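Local structure of adenylosuccinate lyase (Francisella tularensis subsp. tularensis SCHU S4, 4EEI) at residues E35-P40 with T192-K197; A350-F355 with P407-E412; V7-K12 with M110-K115; P205-E208 with I214-D217. The protein probably catalyses the cleavage of adenylosuccinate to AMP and fumarate, and the matching release of fumarate from succinylaminoimidazole carboxamide ribotide, in purine biosynthesis. One frame throughout, in Å; residues are numbered along the deposited sequence.

Contact 1 (E35-P40 with T192-K197). With EDO (1,2-ethanediol), chain Y.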
loop_
_atom_site.group_PDB
_atom_site.type_symbol
_atom_site.label_atom_id
_atom_site.label_comp_id
_atom_site.label_asym_id
_atom_site.label_seq_id
_atom_site.Cartn_x
_atom_site.Cartn_y
_atom_site.Cartn_z
ATOM N N GLU B 35 2.207 -27.997 37.193
ATOM C CA GLU B 35 1.894 -29.036 38.166
ATOM C C GLU B 35 3.090 -29.953 38.406
ATOM O O GLU B 35 3.144 -30.667 39.405
ATOM C CB GLU B 35 0.679 -29.849 37.715
ATOM C CG GLU B 35 -0.653 -29.188 38.028
ATOM C CD GLU B 35 -1.839 -30.015 37.574
ATOM O OE1 GLU B 35 -1.672 -31.234 37.360
ATOM O OE2 GLU B 35 -2.941 -29.445 37.433
ATOM N N ASP B 36 4.047 -29.927 37.485
ATOM C CA ASP B 36 5.309 -30.634 37.673
ATOM C C ASP B 36 6.219 -29.889 38.642
ATOM O O ASP B 36 7.277 -30.388 39.021
ATOM C CB ASP B 36 6.020 -30.829 36.333
ATOM C CG ASP B 36 5.443 -31.975 35.527
ATOM O OD1 ASP B 36 4.442 -32.572 35.973
ATOM O OD2 ASP B 36 5.991 -32.279 34.450
ATOM N N ARG B 37 5.801 -28.693 39.039
ATOM C CA ARG B 37 6.534 -27.919 40.031
ATOM C C ARG B 37 5.665 -27.623 41.248
ATOM O O ARG B 37 5.472 -28.485 42.103
ATOM C CB ARG B 37 7.052 -26.617 39.419
ATOM C CG ARG B 37 7.922 -26.823 38.190
ATOM C CD ARG B 37 9.148 -25.928 38.225
ATOM N NE ARG B 37 8.989 -24.757 37.369
ATOM C CZ ARG B 37 9.230 -23.511 37.759
ATOM N NH1 ARG B 37 9.059 -22.504 36.914
ATOM N NH2 ARG B 37 9.642 -23.269 38.995
ATOM N N MET B 38 5.144 -26.403 41.322
ATOM C CA MET B 38 4.620 -25.874 42.575
ATOM C C MET B 38 3.101 -26.003 42.664
ATOM O O MET B 38 2.519 -25.832 43.733
ATOM C CB MET B 38 5.035 -24.412 42.757
ATOM C CG MET B 38 4.269 -23.435 41.881
ATOM S SD MET B 38 4.914 -23.370 40.200
ATOM C CE MET B 38 6.521 -22.635 40.484
ATOM N N VAL B 39 2.463 -26.304 41.537
ATOM C CA VAL B 39 1.010 -26.406 41.490
ATOM C C VAL B 39 0.541 -27.817 41.832
ATOM O O VAL B 39 1.013 -28.793 41.254
ATOM C CB VAL B 39 0.460 -26.020 40.104
ATOM C CG1 VAL B 39 -1.059 -25.943 40.142
ATOM C CG2 VAL B 39 1.057 -24.700 39.645
ATOM N N PRO B 40 -0.393 -27.916 42.771
ATOM C CA PRO B 40 -0.927 -29.218 43.186
ATOM C C PRO B 40 -1.494 -29.973 41.990
ATOM O O PRO B 40 -2.181 -29.363 41.163
ATOM C CB PRO B 40 -2.056 -28.838 44.149
ATOM C CG PRO B 40 -1.625 -27.523 44.720
ATOM C CD PRO B 40 -0.948 -26.808 43.573
ATOM N N THR B 192 12.169 -22.981 30.421
ATOM C CA THR B 192 11.915 -23.448 29.052
ATOM C C THR B 192 11.258 -24.832 29.049
ATOM O O THR B 192 10.541 -25.186 28.114
ATOM C CB THR B 192 13.179 -23.456 28.181
ATOM O OG1 THR B 192 14.230 -24.144 28.868
ATOM C CG2 THR B 192 13.614 -22.023 27.858
ATOM N N GLU B 193 11.502 -25.607 30.098
ATOM C CA GLU B 193 10.854 -26.903 30.252
ATOM C C GLU B 193 9.341 -26.744 30.458
ATOM O O GLU B 193 8.543 -27.488 29.866
ATOM C CB GLU B 193 11.473 -27.659 31.429
ATOM C CG GLU B 193 10.861 -29.030 31.682
ATOM C CD GLU B 193 11.450 -29.722 32.913
ATOM O OE1 GLU B 193 11.310 -29.180 34.033
ATOM O OE2 GLU B 193 12.053 -30.807 32.757
ATOM N N ASP B 194 8.941 -25.785 31.296
ATOM C CA ASP B 194 7.515 -25.514 31.489
ATOM C C ASP B 194 6.886 -25.107 30.175
ATOM O O ASP B 194 5.843 -25.626 29.775
ATOM C CB ASP B 194 7.297 -24.374 32.481
ATOM C CG ASP B 194 7.864 -24.663 33.845
ATOM O OD1 ASP B 194 7.875 -25.841 34.255
ATOM O OD2 ASP B 194 8.293 -23.691 34.511
ATOM N N GLU B 195 7.531 -24.154 29.515
ATOM C CA GLU B 195 7.053 -23.643 28.242
ATOM C C GLU B 195 6.852 -24.774 27.245
ATOM O O GLU B 195 5.817 -24.862 26.591
ATOM C CB GLU B 195 8.058 -22.637 27.690
ATOM C CG GLU B 195 7.674 -22.084 26.340
ATOM C CD GLU B 195 8.645 -21.028 25.865
ATOM O OE1 GLU B 195 9.871 -21.273 25.939
ATOM O OE2 GLU B 195 8.179 -19.966 25.396
ATOM N N LYS B 196 7.842 -25.655 27.153
ATOM C CA LYS B 196 7.800 -26.768 26.204
ATOM C C LYS B 196 6.645 -27.742 26.499
ATOM O O LYS B 196 5.954 -28.207 25.581
ATOM C CB LYS B 196 9.146 -27.507 26.241
ATOM C CG LYS B 196 9.334 -28.534 25.135
ATOM C CD LYS B 196 9.256 -27.865 23.774
ATOM C CE LYS B 196 9.527 -28.854 22.653
ATOM N NZ LYS B 196 8.623 -30.037 22.712
ATOM N N LYS B 197 6.438 -28.056 27.776
ATOM C CA LYS B 197 5.340 -28.945 28.162
ATOM C C LYS B 197 3.991 -28.328 27.805
ATOM O O LYS B 197 3.111 -28.988 27.254
ATOM C CB LYS B 197 5.397 -29.255 29.660
ATOM C CG LYS B 197 6.563 -30.138 30.074
ATOM C CD LYS B 197 6.621 -30.295 31.595
ATOM C CE LYS B 197 7.857 -31.068 32.036
ATOM N NZ LYS B 197 8.130 -30.872 33.491
HETATM C C1 EDO Y . 7.222 -32.490 41.252
HETATM O O1 EDO Y . 5.792 -32.379 41.203
HETATM C C2 EDO Y . 7.800 -31.294 42.002
HETATM O O2 EDO Y . 7.120 -31.145 43.256
#
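A pair of salt bridges, Arg37 with Asp194 and Asp36 with Lys197, fastens the loop between helices 16-33 and 43-50 to the first turns of helix 192-202, within the largely helical fold of this lyase 1 family protein. The acidic and basic partners are swapped between the two bridges: each side supplies one carboxylate and one cation. Arg37 approaches side-on and brings two nitrogens to a single oxygen, NH1 lying 2.8 Å from Asp194 OD2 with an N-H...O angle of 157°, and NE lying 3.1 Å from the same OD2. The guanidinium and carboxylate planes differ by only 7°, and OD2 sits in the guanidinium plane. NE uses the syn lone pair of OD2, whereas NH1 meets that oxygen nearly along its C-O axis. The other oxygen, Asp194 OD1, receives only a weak bond from Arg37 NE, at 3.5 Å. Bends at chi2 (-137°) and chi3 turn the arginine chain so that this edge faces the helix, and NH1 is held a second time by the carbonyl oxygen of Ile189. Asp194 is buried, with Ile30 and Leu34 against it, so the double grip probably favours its ionised form. In the second bridge the extended Lys197 chain delivers NZ to the anti lone pair of Asp36 OD2, 2.7 Å away, while Asp36 OD1 has Lys41 as its own partner. Glu193 joins the network one helical turn earlier, its OE1 making a long ion pair of 3.6 Å with Lys197 NZ.

Contact 2 (A350-F355 with P407-E412)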
loop_
_atom_site.group_PDB
_atom_site.type_symbol
_atom_site.label_atom_id
_atom_site.label_comp_id
_atom_site.label_asym_id
_atom_site.label_seq_id
_atom_site.Cartn_x
_atom_site.Cartn_y
_atom_site.Cartn_z
ATOM N N ALA B 350 -6.709 -14.434 -39.565
ATOM C CA ALA B 350 -5.466 -13.662 -39.661
ATOM C C ALA B 350 -4.222 -14.411 -39.178
ATOM O O ALA B 350 -3.157 -14.328 -39.789
ATOM C CB ALA B 350 -5.608 -12.339 -38.921
ATOM N N TYR B 351 -4.369 -15.136 -38.078
ATOM C CA TYR B 351 -3.286 -15.913 -37.478
ATOM C C TYR B 351 -2.655 -16.930 -38.439
ATOM O O TYR B 351 -1.516 -17.357 -38.246
ATOM C CB TYR B 351 -3.782 -16.624 -36.215
ATOM C CG TYR B 351 -5.048 -17.425 -36.404
ATOM C CD1 TYR B 351 -6.291 -16.878 -36.109
ATOM C CD2 TYR B 351 -5.002 -18.735 -36.864
ATOM C CE1 TYR B 351 -7.449 -17.611 -36.275
ATOM C CE2 TYR B 351 -6.152 -19.473 -37.032
ATOM C CZ TYR B 351 -7.373 -18.908 -36.739
ATOM O OH TYR B 351 -8.525 -19.643 -36.908
ATOM N N LEU B 352 -3.392 -17.321 -39.469
ATOM C CA LEU B 352 -2.916 -18.369 -40.367
ATOM C C LEU B 352 -1.685 -17.967 -41.177
ATOM O O LEU B 352 -0.918 -18.825 -41.608
ATOM C CB LEU B 352 -4.026 -18.827 -41.310
ATOM C CG LEU B 352 -5.133 -19.702 -40.718
ATOM C CD1 LEU B 352 -6.109 -20.139 -41.806
ATOM C CD2 LEU B 352 -4.547 -20.910 -40.019
ATOM N N SER B 353 -1.504 -16.670 -41.396
ATOM C CA SER B 353 -0.348 -16.198 -42.150
ATOM C C SER B 353 0.956 -16.551 -41.448
ATOM O O SER B 353 1.908 -17.010 -42.085
ATOM C CB SER B 353 -0.436 -14.694 -42.388
ATOM O OG SER B 353 -1.514 -14.393 -43.251
ATOM N N SER B 354 0.993 -16.349 -40.134
ATOM C CA SER B 354 2.172 -16.724 -39.362
ATOM C C SER B 354 2.416 -18.227 -39.454
ATOM O O SER B 354 3.561 -18.669 -39.528
ATOM C CB SER B 354 2.047 -16.300 -37.900
ATOM O OG SER B 354 3.183 -16.728 -37.167
ATOM N N PHE B 355 1.339 -19.009 -39.459
ATOM C CA PHE B 355 1.474 -20.452 -39.578
ATOM C C PHE B 355 2.147 -20.812 -40.898
ATOM O O PHE B 355 3.174 -21.498 -40.915
ATOM C CB PHE B 355 0.119 -21.149 -39.462
ATOM C CG PHE B 355 0.168 -22.608 -39.813
ATOM C CD1 PHE B 355 0.660 -23.535 -38.903
ATOM C CD2 PHE B 355 -0.244 -23.051 -41.062
ATOM C CE1 PHE B 355 0.722 -24.880 -39.226
ATOM C CE2 PHE B 355 -0.182 -24.392 -41.392
ATOM C CZ PHE B 355 0.304 -25.307 -40.471
ATOM N N PRO B 407 -0.533 -29.238 -44.578
ATOM C CA PRO B 407 -1.763 -29.753 -43.968
ATOM C C PRO B 407 -2.924 -28.786 -44.174
ATOM O O PRO B 407 -2.720 -27.572 -44.210
ATOM C CB PRO B 407 -1.402 -29.842 -42.486
ATOM C CG PRO B 407 -0.405 -28.743 -42.289
ATOM C CD PRO B 407 0.398 -28.686 -43.576
ATOM N N GLU B 408 -4.123 -29.335 -44.330
ATOM C CA GLU B 408 -5.315 -28.532 -44.550
ATOM C C GLU B 408 -5.665 -27.752 -43.292
ATOM O O GLU B 408 -5.796 -28.326 -42.213
ATOM C CB GLU B 408 -6.490 -29.422 -44.959
ATOM C CG GLU B 408 -7.769 -28.662 -45.261
ATOM C CD GLU B 408 -7.640 -27.771 -46.481
ATOM O OE1 GLU B 408 -8.346 -26.745 -46.547
ATOM O OE2 GLU B 408 -6.831 -28.101 -47.373
ATOM N N MET B 409 -5.810 -26.442 -43.435
ATOM C CA MET B 409 -6.117 -25.591 -42.296
ATOM C C MET B 409 -7.598 -25.241 -42.215
ATOM O O MET B 409 -7.963 -24.076 -42.074
ATOM C CB MET B 409 -5.264 -24.322 -42.321
ATOM C CG MET B 409 -3.835 -24.534 -41.846
ATOM S SD MET B 409 -3.721 -25.619 -40.410
ATOM C CE MET B 409 -3.508 -24.414 -39.103
ATOM N N ASP B 410 -8.448 -26.258 -42.300
ATOM C CA ASP B 410 -9.869 -26.070 -42.059
ATOM C C ASP B 410 -10.074 -26.053 -40.552
ATOM O O ASP B 410 -9.105 -26.060 -39.796
ATOM C CB ASP B 410 -10.690 -27.186 -42.707
ATOM C CG ASP B 410 -10.222 -28.567 -42.299
ATOM O OD1 ASP B 410 -9.225 -28.665 -41.555
ATOM O OD2 ASP B 410 -10.852 -29.556 -42.726
ATOM N N PHE B 411 -11.324 -26.030 -40.108
ATOM C CA PHE B 411 -11.596 -25.980 -38.677
ATOM C C PHE B 411 -10.914 -27.121 -37.930
ATOM O O PHE B 411 -10.232 -26.896 -36.931
ATOM C CB PHE B 411 -13.099 -25.989 -38.398
ATOM C CG PHE B 411 -13.445 -25.680 -36.970
ATOM C CD1 PHE B 411 -13.205 -24.423 -36.444
ATOM C CD2 PHE B 411 -14.001 -26.648 -36.153
ATOM C CE1 PHE B 411 -13.519 -24.135 -35.131
ATOM C CE2 PHE B 411 -14.316 -26.367 -34.838
ATOM C CZ PHE B 411 -14.075 -25.108 -34.326
ATOM N N GLU B 412 -11.083 -28.339 -38.434
ATOM C CA GLU B 412 -10.511 -29.523 -37.801
ATOM C C GLU B 412 -8.988 -29.469 -37.770
ATOM O O GLU B 412 -8.369 -29.833 -36.773
ATOM C CB GLU B 412 -10.969 -30.789 -38.527
ATOM C CG GLU B 412 -12.404 -31.194 -38.232
ATOM C CD GLU B 412 -12.638 -32.680 -38.421
ATOM O OE1 GLU B 412 -11.840 -33.326 -39.135
ATOM O OE2 GLU B 412 -13.620 -33.205 -37.853
#
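The carbonyl oxygen of Pro407 is hydrogen-bonded to Ser389 OG at the start of helix 388-400, while the ring of the same proline reaches Phe355, placing its CG 4.0 Å from Phe355 CZ. Across the contact itself everything is apolar, and its core is a Met-aromatic arrangement joining the N-terminal part of helix 352-363 to the loop that leads into helix 411-418. Met409 reaches across to Phe355 and folds over one face of the ring. Its methyl CE stands 3.9 Å from the Phe355 ring centroid and only 6° off the normal, a CH-pi contact almost exactly over the centre. Met409 SD lies 4.3 Å from the Phe355 centroid but 28° off the normal, so the sulfur is oblique and the methyl takes the central place. Bends at chi2 and chi3 (-101°) bring SD and CE over the ring. Met409 CG touches as well, 3.7 Å from Phe355 CE2. Pro407 CG, by contrast, lies in the ring plane at its edge, so face and edge are met by different residues of the same loop. Thr417 and Tyr418 add to the packing around Phe355, and Cys188 of the second subunit also reaches it. Leu352 and Met409 run antiparallel alongside one another, the CD2 branch of Leu352 ending 3.8 Å from Met409 CE, the same methyl that sits over the Phe355 ring.

Contact 3 (V7-K12 with M110-K115)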
loop_
_atom_site.group_PDB
_atom_site.type_symbol
_atom_site.label_atom_id
_atom_site.label_comp_id
_atom_site.label_asym_id
_atom_site.label_seq_id
_atom_site.Cartn_x
_atom_site.Cartn_y
_atom_site.Cartn_z
ATOM N N VAL B 7 -19.617 -14.963 7.382
ATOM C CA VAL B 7 -19.681 -16.418 7.412
ATOM C C VAL B 7 -19.665 -16.824 8.874
ATOM O O VAL B 7 -18.670 -16.610 9.561
ATOM C CB VAL B 7 -18.476 -17.045 6.703
ATOM C CG1 VAL B 7 -18.559 -18.573 6.763
ATOM C CG2 VAL B 7 -18.401 -16.555 5.256
ATOM N N ALA B 8 -20.763 -17.416 9.333
ATOM C CA ALA B 8 -21.006 -17.626 10.761
ATOM C C ALA B 8 -19.862 -18.317 11.503
ATOM O O ALA B 8 -19.473 -17.882 12.588
ATOM C CB ALA B 8 -22.330 -18.371 10.973
ATOM N N GLU B 9 -19.323 -19.387 10.929
ATOM C CA GLU B 9 -18.322 -20.177 11.639
ATOM C C GLU B 9 -16.994 -19.440 11.746
ATOM O O GLU B 9 -16.200 -19.706 12.650
ATOM C CB GLU B 9 -18.123 -21.544 10.984
ATOM C CG GLU B 9 -17.629 -21.482 9.553
ATOM C CD GLU B 9 -18.748 -21.728 8.559
ATOM O OE1 GLU B 9 -18.502 -22.436 7.555
ATOM O OE2 GLU B 9 -19.870 -21.210 8.782
ATOM N N ILE B 10 -16.740 -18.504 10.832
ATOM C CA ILE B 10 -15.507 -17.726 10.933
ATOM C C ILE B 10 -15.655 -16.600 11.959
ATOM O O ILE B 10 -14.773 -16.383 12.783
ATOM C CB ILE B 10 -15.072 -17.166 9.570
ATOM C CG1 ILE B 10 -14.987 -18.298 8.542
ATOM C CG2 ILE B 10 -13.735 -16.431 9.685
ATOM C CD1 ILE B 10 -14.059 -19.442 8.953
ATOM N N SER B 11 -16.773 -15.884 11.938
ATOM C CA SER B 11 -16.914 -14.801 12.902
ATOM C C SER B 11 -17.011 -15.354 14.331
ATOM O O SER B 11 -16.607 -14.689 15.282
ATOM C CB SER B 11 -18.096 -13.896 12.555
ATOM O OG SER B 11 -19.286 -14.631 12.501
ATOM N N LYS B 12 -17.519 -16.576 14.460
ATOM C CA LYS B 12 -17.630 -17.230 15.759
ATOM C C LYS B 12 -16.251 -17.440 16.374
ATOM O O LYS B 12 -16.065 -17.274 17.578
ATOM C CB LYS B 12 -18.356 -18.569 15.628
ATOM C CG LYS B 12 -18.587 -19.280 16.950
ATOM C CD LYS B 12 -19.456 -20.514 16.771
ATOM C CE LYS B 12 -19.691 -21.222 18.095
ATOM N NZ LYS B 12 -18.507 -22.019 18.516
ATOM N N MET B 110 -7.324 -20.884 9.564
ATOM C CA MET B 110 -6.582 -21.445 8.435
ATOM C C MET B 110 -7.168 -22.749 7.926
ATOM O O MET B 110 -7.136 -23.022 6.720
ATOM C CB MET B 110 -5.114 -21.670 8.803
ATOM C CG MET B 110 -4.292 -20.415 8.819
ATOM S SD MET B 110 -2.541 -20.823 8.991
ATOM C CE MET B 110 -2.210 -21.621 7.416
ATOM N N SER B 111 -7.685 -23.564 8.841
ATOM C CA SER B 111 -8.264 -24.842 8.462
ATOM C C SER B 111 -9.400 -24.639 7.471
ATOM O O SER B 111 -9.551 -25.409 6.522
ATOM C CB SER B 111 -8.767 -25.588 9.701
ATOM O OG SER B 111 -7.674 -25.910 10.540
ATOM N N TYR B 112 -10.194 -23.596 7.693
ATOM C CA TYR B 112 -11.317 -23.299 6.803
ATOM C C TYR B 112 -10.836 -22.715 5.471
ATOM O O TYR B 112 -11.368 -23.053 4.411
ATOM C CB TYR B 112 -12.310 -22.336 7.467
ATOM C CG TYR B 112 -13.224 -22.974 8.492
ATOM C CD1 TYR B 112 -14.301 -23.770 8.099
ATOM C CD2 TYR B 112 -13.030 -22.767 9.848
ATOM C CE1 TYR B 112 -15.146 -24.358 9.037
ATOM C CE2 TYR B 112 -13.873 -23.348 10.792
ATOM C CZ TYR B 112 -14.924 -24.139 10.380
ATOM O OH TYR B 112 -15.753 -24.706 11.325
ATOM N N VAL B 113 -9.848 -21.831 5.529
ATOM C CA VAL B 113 -9.302 -21.224 4.315
ATOM C C VAL B 113 -8.712 -22.300 3.418
ATOM O O VAL B 113 -8.953 -22.315 2.216
ATOM C CB VAL B 113 -8.219 -20.210 4.655
ATOM C CG1 VAL B 113 -7.591 -19.636 3.371
ATOM C CG2 VAL B 113 -8.807 -19.093 5.513
ATOM N N ILE B 114 -7.956 -23.213 4.019
ATOM C CA ILE B 114 -7.297 -24.276 3.259
ATOM C C ILE B 114 -8.321 -25.217 2.616
ATOM O O ILE B 114 -8.190 -25.596 1.439
ATOM C CB ILE B 114 -6.296 -25.049 4.149
ATOM C CG1 ILE B 114 -5.063 -24.183 4.399
ATOM C CG2 ILE B 114 -5.872 -26.372 3.487
ATOM C CD1 ILE B 114 -4.089 -24.768 5.419
ATOM N N LYS B 115 -9.352 -25.584 3.375
ATOM C CA LYS B 115 -10.397 -26.455 2.846
ATOM C C LYS B 115 -11.078 -25.770 1.673
ATOM O O LYS B 115 -11.319 -26.385 0.628
ATOM C CB LYS B 115 -11.441 -26.773 3.921
ATOM C CG LYS B 115 -12.599 -27.619 3.408
ATOM C CD LYS B 115 -13.758 -27.674 4.403
ATOM C CE LYS B 115 -14.893 -28.581 3.906
ATOM N NZ LYS B 115 -15.444 -28.174 2.575
#
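In the helical body of the lyase, the N-terminal helix 8-14 packs against the long helix 94-131 through one aromatic residue, Tyr112, which receives Glu9 and Ile10 at different parts of its side chain. The nearest CA pair, Ile10 and Tyr112, is 8.1 Å apart, and the contacts that bridge the two segments are made by side chains. Glu9 covers the outer part of one ring face with its aliphatic portion: CG lies 4.1 Å from the centroid of the Tyr112 ring and 24° off the normal, a CH-pi contact offset toward the rim. Its nearest ring atom is Tyr112 CE1, 3.8 Å from Glu9 CG, and Glu9 CB continues the cover as far as the phenol oxygen. The torsion chi1 of 61° tucks Glu9 CG between its backbone N and carbonyl carbon; the chain then bends at chi2, and the carboxylate plane lies at 59° to the ring. Ile10 touches the root of the tyrosine instead. Its CD1 comes obliquely to within 3.6 Å of Tyr112 CD2, and nearly as close contacts to CB and CG show that this methyl sits where the ring leaves the helix. Arg325 of helix 304-333 takes the polar end of Glu9 in a salt bridge through OE1 and also packs against Tyr112. Glu9 therefore does two jobs that do not compete: its methylene meets the ring by dispersion, while its charge is balanced by a third helix, which probably helps keep the methylene over the aromatic face.

Contact 4 (P205-E208 with I214-D217)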
loop_
_atom_site.group_PDB
_atom_site.type_symbol
_atom_site.label_atom_id
_atom_site.label_comp_id
_atom_site.label_asym_id
_atom_site.label_seq_id
_atom_site.Cartn_x
_atom_site.Cartn_y
_atom_site.Cartn_z
ATOM N N PRO B 205 4.614 -25.505 18.136
ATOM C CA PRO B 205 6.020 -25.359 18.530
ATOM C C PRO B 205 6.268 -24.052 19.285
ATOM O O PRO B 205 5.480 -23.110 19.175
ATOM C CB PRO B 205 6.758 -25.335 17.191
ATOM C CG PRO B 205 5.758 -24.792 16.216
ATOM C CD PRO B 205 4.419 -25.318 16.687
ATOM N N VAL B 206 7.369 -24.010 20.028
ATOM C CA VAL B 206 7.744 -22.857 20.837
ATOM C C VAL B 206 8.468 -21.818 19.975
ATOM O O VAL B 206 9.302 -22.168 19.125
ATOM C CB VAL B 206 8.662 -23.307 21.981
ATOM C CG1 VAL B 206 9.216 -22.119 22.747
ATOM C CG2 VAL B 206 7.913 -24.258 22.913
ATOM N N GLU B 207 8.140 -20.545 20.180
ATOM C CA GLU B 207 8.816 -19.460 19.471
ATOM C C GLU B 207 10.302 -19.452 19.854
ATOM O O GLU B 207 10.627 -19.480 21.045
ATOM C CB GLU B 207 8.149 -18.127 19.829
ATOM C CG GLU B 207 8.695 -16.945 19.068
ATOM C CD GLU B 207 8.444 -17.069 17.590
ATOM O OE1 GLU B 207 9.417 -17.139 16.809
ATOM O OE2 GLU B 207 7.262 -17.095 17.210
ATOM N N GLU B 208 11.183 -19.410 18.860
ATOM C CA GLU B 208 12.618 -19.510 19.104
ATOM C C GLU B 208 13.121 -18.371 19.983
ATOM O O GLU B 208 13.725 -18.600 21.028
ATOM C CB GLU B 208 13.388 -19.524 17.782
ATOM C CG GLU B 208 13.453 -20.888 17.119
ATOM C CD GLU B 208 12.237 -21.177 16.265
ATOM O OE1 GLU B 208 11.393 -20.271 16.106
ATOM O OE2 GLU B 208 12.125 -22.310 15.753
ATOM N N ILE B 214 5.024 -12.606 20.678
ATOM C CA ILE B 214 5.506 -13.389 19.545
ATOM C C ILE B 214 5.735 -12.395 18.414
ATOM O O ILE B 214 4.916 -11.491 18.221
ATOM C CB ILE B 214 4.444 -14.422 19.150
ATOM C CG1 ILE B 214 4.463 -15.591 20.145
ATOM C CG2 ILE B 214 4.641 -14.917 17.723
ATOM C CD1 ILE B 214 3.408 -16.651 19.869
ATOM N N PRO B 215 6.853 -12.528 17.675
ATOM C CA PRO B 215 7.147 -11.514 16.644
ATOM C C PRO B 215 6.102 -11.501 15.528
ATOM O O PRO B 215 5.585 -12.553 15.129
ATOM C CB PRO B 215 8.531 -11.928 16.108
ATOM C CG PRO B 215 8.674 -13.393 16.488
ATOM C CD PRO B 215 7.924 -13.540 17.787
ATOM N N ARG B 216 5.788 -10.310 15.031
ATOM C CA ARG B 216 4.639 -10.157 14.140
ATOM C C ARG B 216 4.896 -10.538 12.693
ATOM O O ARG B 216 3.973 -10.479 11.873
ATOM C CB ARG B 216 4.074 -8.732 14.236
ATOM C CG ARG B 216 2.702 -8.666 14.919
ATOM C CD ARG B 216 2.736 -9.302 16.309
ATOM N NE ARG B 216 1.392 -9.479 16.875
ATOM C CZ ARG B 216 1.141 -10.132 18.005
ATOM N NH1 ARG B 216 2.138 -10.676 18.693
ATOM N NH2 ARG B 216 -0.100 -10.238 18.452
ATOM N N ASP B 217 6.121 -10.952 12.370
ATOM C CA ASP B 217 6.430 -11.340 10.989
ATOM C C ASP B 217 5.807 -12.680 10.594
ATOM O O ASP B 217 5.697 -12.999 9.400
ATOM C CB ASP B 217 7.945 -11.350 10.723
ATOM C CG ASP B 217 8.672 -12.453 11.490
ATOM O OD1 ASP B 217 9.012 -13.500 10.884
ATOM O OD2 ASP B 217 8.915 -12.257 12.698
#
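Glu207 turns one face of its carboxylate to the CD-CG edge of the Pro215 ring, and the side chains meet head-on. Pro215 CD stands above one face of the carboxylate, 3.6 Å from Glu207 CD, and Pro215 CG takes its place beside it, 3.8 Å from Glu207 OE1. The Glu207 chain leaves with CG opposite its own backbone N (chi1 -175°) and bends at chi2 (63°), which turns the carboxylate broadside to the proline. The proline carbon it covers is bonded to the ring nitrogen, so its hydrogens are probably somewhat polarised toward the oxygens. A second touch comes from Ile214, whose CG2 branch is 3.4 Å from Glu207 OE2 and lies well out of the carboxylate plane. No hydrogen bond crosses between 205-208 and 214-217; Glu207 OE2 finds its polar partners in Thr177 and Arg218. Both segments belong to the linker between helices 192-202 and 217-244, which doubles back so that its early part rests on the residues leading into the second helix. The loop between them contains Gln212, a succinate-binding residue, while the side chain of Ile214 remains about 12 Å from bound AMP. On the second subunit, Arg163 packs on Pro215, and Arg163 and Arg164 form salt bridges with Asp217. Within the later segment Arg216, itself paired with Asp99 and Glu309, folds back on the backbone: its NH1 donates to Ile214 O at 2.9 Å with an N-H...O angle of 146°, meeting a lone pair in the carbonyl plane.

In the fold
From the N terminus, contact 3 opens first, at 7-12, and closes at 110-115 on helix 94-131. Contact 1 opens inside that span, at 35-40, and closes beyond it on helix 192-202, so the two cross. Contact 4 follows in series, a short closure within the linker to helix 217-244; it touches contact 1 where Val206 packs on Glu195 and Lys196, and both also meet the second subunit. Contact 2 comes last, joining helix 352-363 to the approach of helix 411-418. It lies on the opposite side of the chain's centre from contact 1, their centres about 76 Å apart.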